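Side-chain contacts in ABC transporter ATP-binding protein (Leptospira interrogans serovar Copenhageni, PDB 4HZI), which probably binds and hydrolyses ATP as the ATPase subunit of an orphan ABC transporter involved in manganese utilization and tolerance: residues Arg144-Pro148 against Glu149-Lys153; Val77-Tyr81 against Gly82-Ala86. All blocks are in the same frame, centred on the assembly; numbering follows the deposited sequence.

Contact 1 of 2, residues Arg144-Pro148 against Glu149-Lys153; sequences RDPSP and EEETK
The carboxylate of Glu150 is the flat group that meets Ser147: the backbone N of Ser147 donates to Glu150 OE1 from above the carboxylate plane, 40° out of it, over 2.9 Å. A water donates to Glu150 OE1 and to the carbonyl O of Asp145, while Pro146 CA lies 3.3 Å from Glu150 OE1. The other flat group, the carboxylate of Glu151, reaches Pro146 through OE2, which sits 3.6 Å from Pro146 CB. The Glu151 chain, bent at chi2 (-97°), and the Pro146 side chain cross obliquely; both also touch Leu133 on helix 128-133. In return for the bond its amide gives, Ser147 OG accepts from Glu150 N, 3.0 Å away. The two reciprocal bonds make a capping box, with Ser147 as N-cap of helix 148-160. A short hydroxyl side chain suits that position because it can turn back onto an amide of the first turn, and glutamate three residues on is long enough to return the bond. Pro148 fits the first helical position, where a backbone N-H has no helical carbonyl four residues back to bind. Pro148 O accepts from both Thr152 N and Thr152 OG1, each 3.1 Å away, from opposite faces of its carbonyl plane. Glu149 and Lys153, one turn apart, form a salt bridge through OE2 and NZ, the carboxylate met on its anti side and somewhat out of plane.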
ATOM      1  N   ARG A 144      15.284  27.846 -17.119  1.00 63.55           N
ATOM      2  CA  ARG A 144      14.772  29.209 -16.936  1.00 57.43           C
ATOM      3  C   ARG A 144      13.451  29.157 -16.145  1.00 60.28           C
ATOM      4  O   ARG A 144      12.708  28.162 -16.219  1.00 50.01           O
ATOM      5  CB  ARG A 144      14.574  29.891 -18.299  1.00 54.04           C
ATOM      6  N   ASP A 145      13.161  30.215 -15.377  1.00 50.68           N
ATOM      7  CA  ASP A 145      11.861  30.356 -14.726  1.00 48.38           C
ATOM      8  C   ASP A 145      10.748  30.281 -15.764  1.00 46.21           C
ATOM      9  O   ASP A 145      10.999  30.484 -16.958  1.00 57.00           O
ATOM     10  CB  ASP A 145      11.749  31.679 -13.969  1.00 58.11           C
ATOM     11  CG  ASP A 145      12.710  31.759 -12.816  1.00 71.76           C
ATOM     12  OD1 ASP A 145      13.102  30.686 -12.293  1.00 71.74           O
ATOM     13  OD2 ASP A 145      13.076  32.895 -12.442  1.00 80.17           O
ATOM     14  N   PRO A 146       9.522  29.944 -15.320  1.00 49.52           N
ATOM     15  CA  PRO A 146       8.378  29.890 -16.215  1.00 47.61           C
ATOM     16  C   PRO A 146       8.127  31.231 -16.891  1.00 43.35           C
ATOM     17  O   PRO A 146       8.224  32.274 -16.248  1.00 43.63           O
ATOM     18  CB  PRO A 146       7.213  29.545 -15.279  1.00 50.24           C
ATOM     19  CG  PRO A 146       7.855  28.764 -14.180  1.00 53.79           C
ATOM     20  CD  PRO A 146       9.173  29.463 -13.967  1.00 53.00           C
ATOM     21  N   SER A 147       7.879  31.182 -18.191  1.00 41.69           N
ATOM     22  CA  SER A 147       7.526  32.352 -18.954  1.00 41.78           C
ATOM     23  C   SER A 147       6.103  32.739 -18.606  1.00 46.33           C
ATOM     24  O   SER A 147       5.324  31.906 -18.103  1.00 43.19           O
ATOM     25  CB  SER A 147       7.636  32.049 -20.452  1.00 43.97           C
ATOM     26  OG  SER A 147       6.591  31.173 -20.903  1.00 41.38           O
ATOM     27  N   PRO A 148       5.732  33.999 -18.890  1.00 39.31           N
ATOM     28  CA  PRO A 148       4.314  34.380 -18.817  1.00 42.44           C
ATOM     29  C   PRO A 148       3.346  33.409 -19.551  1.00 40.96           C
ATOM     30  O   PRO A 148       2.306  33.075 -19.020  1.00 41.25           O
ATOM     31  CB  PRO A 148       4.310  35.793 -19.451  1.00 44.08           C
ATOM     32  CG  PRO A 148       5.656  36.335 -19.087  1.00 40.08           C
ATOM     33  CD  PRO A 148       6.589  35.146 -19.256  1.00 38.19           C
ATOM     34  N   GLU A 149       3.691  32.947 -20.741  1.00 41.54           N
ATOM     35  CA  GLU A 149       2.790  32.061 -21.480  1.00 46.10           C
ATOM     36  C   GLU A 149       2.716  30.653 -20.846  1.00 43.27           C
ATOM     37  O   GLU A 149       1.679  29.964 -20.896  1.00 41.35           O
ATOM     38  CB  GLU A 149       3.233  31.928 -22.925  1.00 48.46           C
ATOM     39  CG  GLU A 149       2.246  31.121 -23.769  1.00 54.22           C
ATOM     40  CD  GLU A 149       2.734  30.847 -25.188  1.00 66.04           C
ATOM     41  OE1 GLU A 149       3.381  31.735 -25.795  1.00 62.81           O
ATOM     42  OE2 GLU A 149       2.460  29.735 -25.701  1.00 70.97           O
ATOM     43  N   GLU A 150       3.832  30.207 -20.300  1.00 42.34           N
ATOM     44  CA  GLU A 150       3.833  28.967 -19.515  1.00 44.23           C
ATOM     45  C   GLU A 150       2.925  29.033 -18.273  1.00 47.10           C
ATOM     46  O   GLU A 150       2.148  28.100 -18.012  1.00 39.63           O
ATOM     47  CB  GLU A 150       5.269  28.599 -19.132  1.00 51.14           C
ATOM     48  CG  GLU A 150       6.012  27.982 -20.323  1.00 41.25           C
ATOM     49  CD  GLU A 150       7.521  27.916 -20.172  1.00 52.41           C
ATOM     50  OE1 GLU A 150       8.077  28.421 -19.162  1.00 48.15           O
ATOM     51  OE2 GLU A 150       8.154  27.326 -21.087  1.00 51.17           O
ATOM     52  N   GLU A 151       3.001  30.135 -17.524  1.00 38.71           N
ATOM     53  CA  GLU A 151       2.047  30.370 -16.424  1.00 41.76           C
ATOM     54  C   GLU A 151       0.604  30.280 -16.893  1.00 42.10           C
ATOM     55  O   GLU A 151      -0.209  29.634 -16.247  1.00 42.22           O
ATOM     56  CB  GLU A 151       2.262  31.731 -15.764  1.00 42.54           C
ATOM     57  CG  GLU A 151       3.658  31.939 -15.196  1.00 52.18           C
ATOM     58  CD  GLU A 151       3.756  31.657 -13.712  1.00 67.71           C
ATOM     59  OE1 GLU A 151       2.711  31.674 -13.026  1.00 77.58           O
ATOM     60  OE2 GLU A 151       4.890  31.432 -13.234  1.00 76.16           O
ATOM     61  N   THR A 152       0.287  30.917 -18.018  1.00 39.16           N
ATOM     62  CA  THR A 152      -1.063  30.917 -18.548  1.00 42.69           C
ATOM     63  C   THR A 152      -1.513  29.510 -18.937  1.00 45.58           C
ATOM     64  O   THR A 152      -2.677  29.136 -18.725  1.00 40.19           O
ATOM     65  CB  THR A 152      -1.170  31.843 -19.791  1.00 51.37           C
ATOM     66  OG1 THR A 152      -0.731  33.164 -19.431  1.00 51.10           O
ATOM     67  CG2 THR A 152      -2.598  31.911 -20.306  1.00 52.26           C
ATOM     68  N   LYS A 153      -0.612  28.744 -19.536  1.00 42.32           N
ATOM     69  CA  LYS A 153      -0.960  27.381 -19.966  1.00 48.70           C
ATOM     70  C   LYS A 153      -1.297  26.475 -18.760  1.00 43.15           C
ATOM     71  O   LYS A 153      -2.221  25.650 -18.814  1.00 39.90           O
ATOM     72  CB  LYS A 153       0.176  26.776 -20.789  1.00 58.55           C
ATOM     73  CG  LYS A 153       0.258  27.351 -22.194  1.00 60.60           C
ATOM     74  CD  LYS A 153       1.484  26.846 -22.946  1.00 67.18           C
ATOM     75  CE  LYS A 153       1.256  26.906 -24.452  1.00 70.05           C
ATOM     76  NZ  LYS A 153       2.530  26.839 -25.208  1.00 73.43           N
TER
HETATM   77  O   HOH W   1      10.988  29.170 -19.900  1.00 54.84           O

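Contact 2 of 2, residues Val77-Tyr81 against Gly82-Ala86; sequences VNLIY and GMIWA
Helix 73-80 ends where Met83 N donates to Asn78 O over 2.8 Å and Gly82 N donates to Leu79 O over 3.1 Å, the latter from above the carbonyl plane, 65° out of it. Past this turn the chain doubles back beside the last helical residues, and Ile84 is laid across Leu79. The two side chains cross at about a right angle, with Ile84 CG1 lying 3.7 Å from Leu79 CB and as near to the helix backbone, 3.6 Å from Leu79 CA. Ile84 holds CG1 between its backbone N and carbonyl carbon (chi1 61°), which turns that branch in against the helix. Farther out on Leu79, CD1 meets Ala86 CB at 4.0 Å; the small methyl lets the loop run close. This is a Schellman motif joined to a hydrophobic contact between the last turn and the residues beyond it. Gly82 is its C-prime residue: its positive phi (74°), a left-handed conformation that glycine adopts readily, ends the helix and lets the chain turn back. Leu79 and Ala86 both rest on Ile40 of strand 36-42, and Ile84 on Tyr42, so apolar residues suit all three places. The Met83 and Tyr81 side chains lie side by side, pointing the same way, with Met83 CG 4.2 Å from Tyr81 CD2, while Met83 CB packs against Asn78 CB. A water donates to Leu79 O, 2.8 Å away, and to Ile84 O, linking the helix end to the returning loop.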
ATOM      1  N   VAL A  77      10.025   0.415 -15.787  1.00 27.04           N
ATOM      2  CA  VAL A  77       9.636   1.822 -15.900  1.00 27.57           C
ATOM      3  C   VAL A  77      10.904   2.633 -16.167  1.00 27.00           C
ATOM      4  O   VAL A  77      10.924   3.464 -17.085  1.00 25.88           O
ATOM      5  CB  VAL A  77       8.952   2.312 -14.616  1.00 28.28           C
ATOM      6  CG1 VAL A  77       8.816   3.825 -14.613  1.00 32.87           C
ATOM      7  CG2 VAL A  77       7.575   1.659 -14.460  1.00 30.47           C
ATOM      8  N   ASN A  78      11.956   2.332 -15.396  1.00 26.51           N
ATOM      9  CA  ASN A  78      13.259   2.986 -15.596  1.00 28.52           C
ATOM     10  C   ASN A  78      13.843   2.814 -16.996  1.00 25.62           C
ATOM     11  O   ASN A  78      14.402   3.757 -17.578  1.00 30.00           O
ATOM     12  CB  ASN A  78      14.271   2.533 -14.542  1.00 30.97           C
ATOM     13  CG  ASN A  78      13.912   2.994 -13.155  1.00 38.55           C
ATOM     14  OD1 ASN A  78      13.133   3.914 -12.974  1.00 50.99           O
ATOM     15  ND2 ASN A  78      14.482   2.355 -12.166  1.00 43.88           N
ATOM     16  N   LEU A  79      13.660   1.639 -17.575  1.00 23.92           N
ATOM     17  CA  LEU A  79      14.101   1.345 -18.899  1.00 25.05           C
ATOM     18  C   LEU A  79      13.243   2.095 -19.900  1.00 25.35           C
ATOM     19  O   LEU A  79      13.746   2.740 -20.813  1.00 24.46           O
ATOM     20  CB  LEU A  79      14.071  -0.166 -19.086  1.00 25.40           C
ATOM     21  CG  LEU A  79      14.806  -0.719 -20.294  1.00 26.56           C
ATOM     22  CD1 LEU A  79      15.197  -2.167 -20.099  1.00 25.90           C
ATOM     23  CD2 LEU A  79      13.954  -0.572 -21.553  1.00 26.44           C
ATOM     24  N   ILE A  80      11.910   2.056 -19.717  1.00 24.89           N
ATOM     25  CA  ILE A  80      11.041   2.849 -20.611  1.00 23.67           C
ATOM     26  C   ILE A  80      11.338   4.376 -20.561  1.00 24.76           C
ATOM     27  O   ILE A  80      11.253   5.058 -21.578  1.00 25.09           O
ATOM     28  CB  ILE A  80       9.551   2.521 -20.327  1.00 24.65           C
ATOM     29  CG1 ILE A  80       9.266   1.063 -20.681  1.00 25.51           C
ATOM     30  CG2 ILE A  80       8.610   3.436 -21.102  1.00 26.72           C
ATOM     31  CD1 ILE A  80       7.969   0.485 -20.179  1.00 26.73           C
ATOM     32  N   TYR A  81      11.795   4.885 -19.417  1.00 25.44           N
ATOM     33  CA  TYR A  81      12.079   6.300 -19.254  1.00 26.38           C
ATOM     34  C   TYR A  81      13.524   6.652 -19.612  1.00 29.69           C
ATOM     35  O   TYR A  81      13.963   7.791 -19.406  1.00 29.34           O
ATOM     36  CB  TYR A  81      11.734   6.729 -17.823  1.00 27.17           C
ATOM     37  CG  TYR A  81      11.495   8.215 -17.626  1.00 30.83           C
ATOM     38  CD1 TYR A  81      10.604   8.922 -18.432  1.00 32.53           C
ATOM     39  CD2 TYR A  81      12.167   8.922 -16.628  1.00 33.77           C
ATOM     40  CE1 TYR A  81      10.391  10.301 -18.250  1.00 31.92           C
ATOM     41  CE2 TYR A  81      11.928  10.275 -16.422  1.00 33.14           C
ATOM     42  CZ  TYR A  81      11.048  10.961 -17.237  1.00 34.90           C
ATOM     43  OH  TYR A  81      10.848  12.321 -17.039  1.00 33.85           O
ATOM     44  N   GLY A  82      14.263   5.693 -20.154  1.00 28.49           N
ATOM     45  CA  GLY A  82      15.647   5.916 -20.627  1.00 29.97           C
ATOM     46  C   GLY A  82      16.699   6.060 -19.529  1.00 35.04           C
ATOM     47  O   GLY A  82      17.767   6.682 -19.756  1.00 31.97           O
ATOM     48  N   MET A  83      16.418   5.515 -18.347  1.00 32.03           N
ATOM     49  CA  MET A  83      17.325   5.648 -17.183  1.00 34.16           C
ATOM     50  C   MET A  83      18.345   4.515 -17.124  1.00 33.81           C
ATOM     51  O   MET A  83      19.423   4.675 -16.529  1.00 32.97           O
ATOM     52  CB  MET A  83      16.578   5.707 -15.845  1.00 34.53           C
ATOM     53  CG  MET A  83      15.694   6.920 -15.581  1.00 47.12           C
ATOM     54  SD  MET A  83      16.523   8.401 -14.931  1.00 66.29           S
ATOM     55  CE  MET A  83      17.359   7.730 -13.495  1.00 57.23           C
ATOM     56  N   ILE A  84      17.979   3.369 -17.696  1.00 27.42           N
ATOM     57  CA  ILE A  84      18.855   2.226 -17.886  1.00 30.56           C
ATOM     58  C   ILE A  84      18.690   1.706 -19.289  1.00 29.11           C
ATOM     59  O   ILE A  84      17.627   1.872 -19.928  1.00 31.99           O
ATOM     60  CB  ILE A  84      18.572   1.059 -16.915  1.00 31.54           C
ATOM     61  CG1 ILE A  84      17.157   0.527 -17.111  1.00 30.10           C
ATOM     62  CG2 ILE A  84      18.799   1.494 -15.485  1.00 33.66           C
ATOM     63  CD1 ILE A  84      16.849  -0.674 -16.223  1.00 36.00           C
ATOM     64  N   TRP A  85      19.763   1.173 -19.831  1.00 29.30           N
ATOM     65  CA  TRP A  85      19.739   0.581 -21.158  1.00 27.31           C
ATOM     66  C   TRP A  85      19.475  -0.895 -21.097  1.00 28.53           C
ATOM     67  O   TRP A  85      20.061  -1.602 -20.279  1.00 31.64           O
ATOM     68  CB  TRP A  85      21.105   0.719 -21.846  1.00 33.86           C
ATOM     69  CG  TRP A  85      21.389   2.036 -22.400  1.00 35.00           C
ATOM     70  CD1 TRP A  85      22.373   2.895 -22.009  1.00 40.78           C
ATOM     71  CD2 TRP A  85      20.716   2.664 -23.497  1.00 44.86           C
ATOM     72  NE1 TRP A  85      22.362   4.034 -22.799  1.00 40.43           N
ATOM     73  CE2 TRP A  85      21.351   3.914 -23.720  1.00 51.58           C
ATOM     74  CE3 TRP A  85      19.651   2.292 -24.317  1.00 45.10           C
ATOM     75  CZ2 TRP A  85      20.934   4.794 -24.718  1.00 50.71           C
ATOM     76  CZ3 TRP A  85      19.234   3.162 -25.304  1.00 48.23           C
ATOM     77  CH2 TRP A  85      19.870   4.405 -25.495  1.00 52.09           C
ATOM     78  N   ALA A  86      18.690  -1.406 -22.045  1.00 27.64           N
ATOM     79  CA  ALA A  86      18.458  -2.816 -22.159  1.00 27.53           C
ATOM     80  C   ALA A  86      19.776  -3.544 -22.498  1.00 32.65           C
ATOM     81  O   ALA A  86      20.600  -3.008 -23.244  1.00 27.81           O
ATOM     82  CB  ALA A  86      17.457  -3.087 -23.248  1.00 30.93           C
TER
HETATM   83  O   HOH W   2      16.171   2.488 -22.171  1.00 24.09           O

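Overall arrangement
From the N terminus, the chain first reaches contact 2, where helix 73-80, whose first residues belong to a probable Walker A P-loop, ends and turns into the loop leading to strand 90-93. There the helix end is tied to strand 36-42 of the antiparallel sheet, while Val77 and Ile80 face strands 194-198 and 227-231 of the mixed sheet. Contact 1 comes later, where the loop after helix 128-133 enters helix 148-160, and it packs back on helix 128-133 at the surface. The two are in series, neither nested nor crossed, with centres 30 Å apart and nearest atoms about 16 Å apart. One closes a helix and the other opens one.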